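L-Ribose isomerase (Acinetobacter, PDB 4Q0S) isomerises the rare sugar L-ribose, probably interconverting it with L-ribulose, in a cupin barrel whose metal site holds a cobalt ion in this ribitol complex. Local coordinates at residues A[50-55]-A[255-260]; A[135-140]-A[189-194]. One frame throughout, in Å; residues are numbered along the deposited sequence.

The two contacts sit on opposite sides of the chain's centre, 26 Å apart centre to centre, yet both reach the same six-stranded antiparallel sheet of the cupin barrel: strands 50-52 and 191-193 are its outermost strands within the chain. Interaction 1 ties the C-terminal tail to strand 50-52, and interaction 2 is nested inside the long loop it closes. The cobalt site of His117, His119, Glu124 and His199 lies closer to interaction 2: the side chain of Met193 is about 6 Å from the metal and that of Ile51 about 11 Å. Phe53 lines the ribitol pocket there, whereas residues 189-192 help to bind a second ribitol elsewhere.

Interaction 1. Residues A[50-55]-A[255-260]; sequences GIVFGA and LQTAIS
Thr257 reaches from the C-terminal tail to strand 50-52 and hands its hydroxyl proton to the carbonyl of Gly50, with OG1 2.5 Å from Gly50 O. The hydroxyl lies in the carbonyl plane, and the C=O...OG1 angle of 155° is a moderate bend from straight. With chi1 at -54°, OG1 stands anti to the carbonyl carbon of Thr257, while the methyl CG2 takes the place anti to the backbone N and comes within 4.3 Å of Val52 CG2. One side chain thus meets the strand with both branches, polar and apolar. The same hydroxyl also accepts a bond from a water, whose oxygen is 2.6 Å from Thr257 OG1. That water in turn accepts the N-H of Val52, its oxygen 3.0 Å from Val52 N, so OG1 is linked to the strand directly and through solvent. Beyond Val52, Phe53 centres an inverse gamma turn, and Ile51 CG2 rests over one face of its ring, 3.7 Å above the plane. Strand 50-52 pairs with strand 73-82 as the outermost strand of its sheet within the chain; Ile51 and Phe53 pack on helix 248-254, while farther along the tail Ile259 lies against helix 19-35.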
ATOM      1  N   GLY A  50      -0.297 -12.913 -19.925  1.00 26.92           N
ATOM      2  CA  GLY A  50       1.126 -12.898 -20.218  1.00 26.78           C
ATOM      3  C   GLY A  50       1.329 -12.844 -21.721  1.00 28.68           C
ATOM      4  O   GLY A  50       0.910 -13.752 -22.436  1.00 29.19           O
ATOM      5  N   ILE A  51       1.978 -11.786 -22.198  1.00 27.45           N
ATOM      6  CA  ILE A  51       2.189 -11.589 -23.630  1.00 27.58           C
ATOM      7  C   ILE A  51       3.646 -11.635 -24.089  1.00 27.37           C
ATOM      8  O   ILE A  51       4.531 -11.040 -23.477  1.00 29.71           O
ATOM      9  CB  ILE A  51       1.585 -10.230 -24.061  1.00 27.33           C
ATOM     10  CG1 ILE A  51       0.121 -10.157 -23.623  1.00 26.97           C
ATOM     11  CG2 ILE A  51       1.692 -10.043 -25.576  1.00 28.36           C
ATOM     12  CD1 ILE A  51      -0.455  -8.739 -23.660  1.00 23.95           C
ATOM     13  N   VAL A  52       3.888 -12.351 -25.180  1.00 28.50           N
ATOM     14  CA  VAL A  52       5.221 -12.453 -25.767  1.00 29.40           C
ATOM     15  C   VAL A  52       5.016 -11.971 -27.205  1.00 30.68           C
ATOM     16  O   VAL A  52       4.234 -12.560 -27.953  1.00 31.57           O
ATOM     17  CB  VAL A  52       5.733 -13.912 -25.747  1.00 29.46           C
ATOM     18  CG1 VAL A  52       7.131 -13.987 -26.344  1.00 28.13           C
ATOM     19  CG2 VAL A  52       5.744 -14.434 -24.308  1.00 28.65           C
ATOM     20  N   PHE A  53       5.702 -10.894 -27.580  1.00 30.29           N
ATOM     21  CA  PHE A  53       5.540 -10.306 -28.909  1.00 30.99           C
ATOM     22  C   PHE A  53       6.362 -10.918 -30.038  1.00 31.75           C
ATOM     23  O   PHE A  53       7.318 -10.310 -30.525  1.00 32.24           O
ATOM     24  CB  PHE A  53       5.812  -8.799 -28.846  1.00 30.12           C
ATOM     25  CG  PHE A  53       4.899  -8.051 -27.901  1.00 29.43           C
ATOM     26  CD1 PHE A  53       5.239  -7.895 -26.559  1.00 29.83           C
ATOM     27  CD2 PHE A  53       3.702  -7.505 -28.358  1.00 31.67           C
ATOM     28  CE1 PHE A  53       4.402  -7.200 -25.686  1.00 29.22           C
ATOM     29  CE2 PHE A  53       2.854  -6.808 -27.494  1.00 30.64           C
ATOM     30  CZ  PHE A  53       3.204  -6.655 -26.156  1.00 30.26           C
ATOM     31  N   GLY A  54       5.978 -12.112 -30.463  1.00 33.22           N
ATOM     32  CA  GLY A  54       6.693 -12.760 -31.546  1.00 35.70           C
ATOM     33  C   GLY A  54       7.456 -14.007 -31.154  1.00 35.68           C
ATOM     34  O   GLY A  54       7.976 -14.113 -30.042  1.00 35.02           O
ATOM     35  N   ALA A  55       7.531 -14.944 -32.095  1.00 36.94           N
ATOM     36  CA  ALA A  55       8.212 -16.222 -31.906  1.00 37.37           C
ATOM     37  C   ALA A  55       9.633 -16.123 -31.359  1.00 38.02           C
ATOM     38  O   ALA A  55      10.021 -16.907 -30.495  1.00 40.11           O
ATOM     39  CB  ALA A  55       8.224 -16.990 -33.226  1.00 38.13           C
ATOM     40  N   LEU A 255      -1.711 -11.509 -30.147  1.00 76.87           N
ATOM     41  CA  LEU A 255      -3.023 -12.090 -29.873  1.00 75.22           C
ATOM     42  C   LEU A 255      -3.045 -13.511 -29.295  1.00 73.55           C
ATOM     43  O   LEU A 255      -4.121 -14.076 -29.097  1.00 73.60           O
ATOM     44  CB  LEU A 255      -3.878 -12.049 -31.145  1.00 76.40           C
ATOM     45  CG  LEU A 255      -4.099 -10.673 -31.788  1.00 77.14           C
ATOM     46  CD1 LEU A 255      -4.912 -10.834 -33.061  1.00 77.56           C
ATOM     47  CD2 LEU A 255      -4.813  -9.745 -30.813  1.00 77.46           C
ATOM     48  N   GLN A 256      -1.878 -14.091 -29.027  1.00 70.91           N
ATOM     49  CA  GLN A 256      -1.832 -15.443 -28.464  1.00 68.24           C
ATOM     50  C   GLN A 256      -0.460 -15.857 -27.952  1.00 64.63           C
ATOM     51  O   GLN A 256       0.557 -15.635 -28.612  1.00 64.77           O
ATOM     52  CB  GLN A 256      -2.293 -16.480 -29.491  1.00 70.81           C
ATOM     53  CG  GLN A 256      -2.261 -17.905 -28.943  1.00 74.54           C
ATOM     54  CD  GLN A 256      -2.419 -18.966 -30.016  1.00 76.70           C
ATOM     55  OE1 GLN A 256      -3.447 -19.037 -30.691  1.00 77.26           O
ATOM     56  NE2 GLN A 256      -1.396 -19.803 -30.176  1.00 77.68           N
ATOM     57  N   THR A 257      -0.443 -16.477 -26.777  1.00 59.37           N
ATOM     58  CA  THR A 257       0.796 -16.937 -26.167  1.00 54.04           C
ATOM     59  C   THR A 257       0.871 -18.456 -26.235  1.00 51.69           C
ATOM     60  O   THR A 257      -0.047 -19.153 -25.803  1.00 51.77           O
ATOM     61  CB  THR A 257       0.886 -16.510 -24.692  1.00 54.22           C
ATOM     62  OG1 THR A 257       0.708 -15.092 -24.594  1.00 53.38           O
ATOM     63  CG2 THR A 257       2.244 -16.887 -24.114  1.00 51.75           C
ATOM     64  N   ALA A 258       1.971 -18.964 -26.776  1.00 48.25           N
ATOM     65  CA  ALA A 258       2.164 -20.400 -26.900  1.00 46.28           C
ATOM     66  C   ALA A 258       2.626 -20.990 -25.574  1.00 44.96           C
ATOM     67  O   ALA A 258       3.782 -20.829 -25.181  1.00 44.19           O
ATOM     68  CB  ALA A 258       3.186 -20.693 -27.988  1.00 44.96           C
ATOM     69  N   ILE A 259       1.718 -21.667 -24.882  1.00 45.17           N
ATOM     70  CA  ILE A 259       2.042 -22.285 -23.602  1.00 44.90           C
ATOM     71  C   ILE A 259       2.080 -23.800 -23.771  1.00 45.92           C
ATOM     72  O   ILE A 259       1.057 -24.435 -24.035  1.00 45.67           O
ATOM     73  CB  ILE A 259       0.999 -21.910 -22.523  1.00 43.66           C
ATOM     74  CG1 ILE A 259       0.876 -20.389 -22.432  1.00 42.20           C
ATOM     75  CG2 ILE A 259       1.422 -22.476 -21.168  1.00 42.58           C
ATOM     76  CD1 ILE A 259      -0.238 -19.905 -21.522  1.00 41.83           C
ATOM     77  N   SER A 260       3.268 -24.373 -23.628  1.00 47.09           N
ATOM     78  CA  SER A 260       3.442 -25.812 -23.776  1.00 50.04           C
ATOM     79  C   SER A 260       3.284 -26.520 -22.435  1.00 52.19           C
ATOM     80  O   SER A 260       4.277 -27.100 -21.950  1.00 54.42           O
ATOM     81  CB  SER A 260       4.819 -26.118 -24.370  1.00 48.28           C
ATOM     82  OG  SER A 260       5.857 -25.616 -23.545  1.00 48.93           O
ATOM     83  OXT SER A 260       2.163 -26.479 -21.883  1.00 55.15           O
TER
HETATM   84  O   HOH W   1       1.475 -13.565 -26.526  1.00 37.14           O

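Interaction 2. Residues A[135-140]-A[189-194]. With RB0 (D-ribitol), chain D.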
ATOM      1  N   VAL A 135       9.761   5.630 -21.471  1.00 24.54           N
ATOM      2  CA  VAL A 135       8.918   5.691 -22.654  1.00 24.15           C
ATOM      3  C   VAL A 135       9.678   6.272 -23.836  1.00 25.82           C
ATOM      4  O   VAL A 135      10.388   7.269 -23.714  1.00 26.39           O
ATOM      5  CB  VAL A 135       7.661   6.564 -22.390  1.00 23.12           C
ATOM      6  CG1 VAL A 135       6.674   6.431 -23.547  1.00 22.54           C
ATOM      7  CG2 VAL A 135       7.002   6.147 -21.081  1.00 22.38           C
ATOM      8  N   PHE A 136       9.529   5.619 -24.980  1.00 26.50           N
ATOM      9  CA  PHE A 136      10.165   6.052 -26.210  1.00 27.26           C
ATOM     10  C   PHE A 136       8.981   6.323 -27.122  1.00 27.42           C
ATOM     11  O   PHE A 136       8.058   5.508 -27.203  1.00 26.88           O
ATOM     12  CB  PHE A 136      11.039   4.921 -26.768  1.00 27.62           C
ATOM     13  CG  PHE A 136      11.980   4.332 -25.749  1.00 26.73           C
ATOM     14  CD1 PHE A 136      13.161   4.990 -25.401  1.00 25.84           C
ATOM     15  CD2 PHE A 136      11.659   3.145 -25.096  1.00 24.67           C
ATOM     16  CE1 PHE A 136      14.007   4.473 -24.414  1.00 26.97           C
ATOM     17  CE2 PHE A 136      12.495   2.622 -24.111  1.00 25.97           C
ATOM     18  CZ  PHE A 136      13.673   3.287 -23.769  1.00 26.52           C
ATOM     19  N   TYR A 137       8.978   7.473 -27.790  1.00 27.29           N
ATOM     20  CA  TYR A 137       7.862   7.787 -28.659  1.00 27.40           C
ATOM     21  C   TYR A 137       8.173   8.824 -29.729  1.00 27.92           C
ATOM     22  O   TYR A 137       9.197   9.504 -29.688  1.00 26.30           O
ATOM     23  CB  TYR A 137       6.679   8.286 -27.829  1.00 26.71           C
ATOM     24  CG  TYR A 137       6.932   9.620 -27.161  1.00 26.82           C
ATOM     25  CD1 TYR A 137       7.738   9.711 -26.029  1.00 25.74           C
ATOM     26  CD2 TYR A 137       6.369  10.795 -27.666  1.00 26.36           C
ATOM     27  CE1 TYR A 137       7.976  10.934 -25.408  1.00 27.09           C
ATOM     28  CE2 TYR A 137       6.605  12.027 -27.057  1.00 25.98           C
ATOM     29  CZ  TYR A 137       7.406  12.088 -25.927  1.00 25.90           C
ATOM     30  OH  TYR A 137       7.628  13.290 -25.298  1.00 25.40           O
ATOM     31  N   SER A 138       7.256   8.928 -30.687  1.00 29.91           N
ATOM     32  CA  SER A 138       7.363   9.887 -31.777  1.00 29.48           C
ATOM     33  C   SER A 138       6.447  11.046 -31.405  1.00 27.97           C
ATOM     34  O   SER A 138       5.248  10.858 -31.218  1.00 27.45           O
ATOM     35  CB  SER A 138       6.894   9.264 -33.092  1.00 29.22           C
ATOM     36  OG  SER A 138       6.942  10.221 -34.141  1.00 34.27           O
ATOM     37  N   PRO A 139       7.007  12.257 -31.287  1.00 28.28           N
ATOM     38  CA  PRO A 139       6.240  13.453 -30.931  1.00 28.45           C
ATOM     39  C   PRO A 139       5.232  13.890 -32.000  1.00 30.14           C
ATOM     40  O   PRO A 139       4.352  14.715 -31.731  1.00 28.57           O
ATOM     41  CB  PRO A 139       7.328  14.489 -30.672  1.00 27.48           C
ATOM     42  CG  PRO A 139       8.394  14.083 -31.627  1.00 31.42           C
ATOM     43  CD  PRO A 139       8.430  12.583 -31.482  1.00 28.27           C
ATOM     44  N   THR A 140       5.357  13.345 -33.208  1.00 30.30           N
ATOM     45  CA  THR A 140       4.413  13.674 -34.273  1.00 34.11           C
ATOM     46  C   THR A 140       3.544  12.460 -34.550  1.00 36.55           C
ATOM     47  O   THR A 140       4.011  11.324 -34.499  1.00 35.45           O
ATOM     48  CB  THR A 140       5.112  14.092 -35.595  1.00 33.28           C
ATOM     49  OG1 THR A 140       6.135  13.151 -35.923  1.00 32.72           O
ATOM     50  CG2 THR A 140       5.710  15.469 -35.468  1.00 34.44           C
ATOM     51  N   PRO A 189       2.886  13.487 -12.774  1.00 24.82           N
ATOM     52  CA  PRO A 189       1.589  13.833 -13.356  1.00 23.83           C
ATOM     53  C   PRO A 189       1.245  12.702 -14.325  1.00 24.05           C
ATOM     54  O   PRO A 189       2.148  12.040 -14.850  1.00 24.89           O
ATOM     55  CB  PRO A 189       1.882  15.140 -14.095  1.00 23.51           C
ATOM     56  CG  PRO A 189       3.022  15.735 -13.305  1.00 23.98           C
ATOM     57  CD  PRO A 189       3.888  14.534 -13.039  1.00 22.09           C
ATOM     58  N   LYS A 190      -0.043  12.455 -14.544  1.00 25.26           N
ATOM     59  CA  LYS A 190      -0.463  11.424 -15.488  1.00 23.98           C
ATOM     60  C   LYS A 190       0.146  11.775 -16.846  1.00 23.60           C
ATOM     61  O   LYS A 190       0.204  12.948 -17.210  1.00 23.58           O
ATOM     62  CB  LYS A 190      -1.990  11.407 -15.601  1.00 25.65           C
ATOM     63  CG  LYS A 190      -2.707  10.804 -14.401  1.00 26.52           C
ATOM     64  CD  LYS A 190      -2.864   9.300 -14.556  1.00 27.92           C
ATOM     65  CE  LYS A 190      -3.804   8.721 -13.513  1.00 28.84           C
ATOM     66  NZ  LYS A 190      -4.036   7.264 -13.724  1.00 28.44           N
ATOM     67  N   PHE A 191       0.593  10.768 -17.591  1.00 22.00           N
ATOM     68  CA  PHE A 191       1.214  10.992 -18.894  1.00 23.13           C
ATOM     69  C   PHE A 191       0.330  10.522 -20.038  1.00 24.02           C
ATOM     70  O   PHE A 191      -0.014   9.339 -20.119  1.00 25.25           O
ATOM     71  CB  PHE A 191       2.553  10.259 -18.979  1.00 21.58           C
ATOM     72  CG  PHE A 191       3.405  10.705 -20.128  1.00 22.48           C
ATOM     73  CD1 PHE A 191       4.329  11.732 -19.965  1.00 21.41           C
ATOM     74  CD2 PHE A 191       3.267  10.117 -21.388  1.00 21.84           C
ATOM     75  CE1 PHE A 191       5.109  12.171 -21.043  1.00 21.19           C
ATOM     76  CE2 PHE A 191       4.036  10.547 -22.468  1.00 19.92           C
ATOM     77  CZ  PHE A 191       4.958  11.575 -22.294  1.00 21.24           C
ATOM     78  N   VAL A 192      -0.014  11.444 -20.934  1.00 23.14           N
ATOM     79  CA  VAL A 192      -0.880  11.132 -22.067  1.00 24.48           C
ATOM     80  C   VAL A 192      -0.158  10.762 -23.363  1.00 24.17           C
ATOM     81  O   VAL A 192       0.729  11.474 -23.830  1.00 22.98           O
ATOM     82  CB  VAL A 192      -1.835  12.322 -22.374  1.00 25.12           C
ATOM     83  CG1 VAL A 192      -2.668  12.035 -23.622  1.00 23.25           C
ATOM     84  CG2 VAL A 192      -2.745  12.567 -21.181  1.00 26.52           C
ATOM     85  N   MET A 193      -0.547   9.631 -23.936  1.00 25.18           N
ATOM     86  CA  MET A 193       0.018   9.182 -25.202  1.00 25.53           C
ATOM     87  C   MET A 193      -1.152   9.241 -26.178  1.00 27.32           C
ATOM     88  O   MET A 193      -1.995   8.342 -26.201  1.00 24.22           O
ATOM     89  CB  MET A 193       0.538   7.746 -25.089  1.00 24.76           C
ATOM     90  CG  MET A 193       1.163   7.196 -26.377  1.00 22.29           C
ATOM     91  SD  MET A 193       2.566   8.192 -26.972  1.00 27.74           S
ATOM     92  CE  MET A 193       3.727   8.055 -25.569  1.00 23.97           C
ATOM     93  N   HIS A 194      -1.220  10.312 -26.967  1.00 27.34           N
ATOM     94  CA  HIS A 194      -2.317  10.456 -27.918  1.00 26.14           C
ATOM     95  C   HIS A 194      -2.319   9.361 -28.966  1.00 26.51           C
ATOM     96  O   HIS A 194      -1.273   8.798 -29.310  1.00 25.20           O
ATOM     97  CB  HIS A 194      -2.256  11.813 -28.631  1.00 26.56           C
ATOM     98  CG  HIS A 194      -2.629  12.972 -27.762  1.00 27.28           C
ATOM     99  ND1 HIS A 194      -3.833  13.045 -27.092  1.00 27.47           N
ATOM    100  CD2 HIS A 194      -1.969  14.118 -27.472  1.00 28.54           C
ATOM    101  CE1 HIS A 194      -3.897  14.186 -26.428  1.00 26.32           C
ATOM    102  NE2 HIS A 194      -2.779  14.855 -26.642  1.00 29.55           N
TER
HETATM  103  C1  RB0 D 503       1.561  16.764 -18.634  1.00 30.64           C
HETATM  104  O1  RB0 D 503       1.229  17.101 -17.300  1.00 31.45           O
HETATM  105  C2  RB0 D 503       2.326  15.454 -18.636  1.00 30.01           C
HETATM  106  O2  RB0 D 503       3.449  15.575 -17.775  1.00 32.87           O
HETATM  107  C3  RB0 D 503       2.800  15.109 -20.050  1.00 30.40           C
HETATM  108  O3  RB0 D 503       3.673  16.118 -20.533  1.00 29.39           O
HETATM  109  C4  RB0 D 503       1.650  14.908 -21.038  1.00 29.79           C
HETATM  110  O4  RB0 D 503       0.653  14.082 -20.457  1.00 29.87           O
HETATM  111  C5  RB0 D 503       2.190  14.262 -22.309  1.00 27.79           C
HETATM  112  O5  RB0 D 503       1.130  13.983 -23.204  1.00 30.40           O
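Met193 meets Tyr137 in a Met-aromatic contact inside the cupin barrel, joining strand 191-193 of one sheet to strand 132-137 of the other. The sulfur lies obliquely to the ring, with Met193 SD 5.3 Å from the centroid of the Tyr137 ring and 44° off its normal. The methionine chain is bent at both chi2 and chi3, which puts its methyl in front: Met193 CE touches Tyr137 CB at 3.7 Å. The same methyl meets the valine tip to tip, Val135 CG1 lying 3.9 Å from Met193 CE, and so touches two side chains whose first bonds point from strand 132-137 toward the partner strand. The strand axes stay 10.6 Å apart, and side chains alone bridge the gap. Met193 also packs on the metal ligand His199.

The far end of the tyrosine reaches Phe191. Its hydroxyl arrives at the phenyl edge, near the ring plane, with Tyr137 OH 4.4 Å from Phe191 CZ, and its polar partner is the carbonyl of Pro156. One face of the Phe191 ring carries the bound ribitol, which lies with C5 3.8 Å above the plane, offset toward the rim. Tyrosine and sugar therefore use different parts of the same phenyl group. Lys190, the residue before Phe191, forms salt bridges with Glu127 and with Asp103 of the second subunit. Backbone groups of Val192 hold the sugar: its carbonyl accepts the O5 hydroxyl, and Val192 N donates to ribitol O4 over 2.8 Å, nearly straight at 169°.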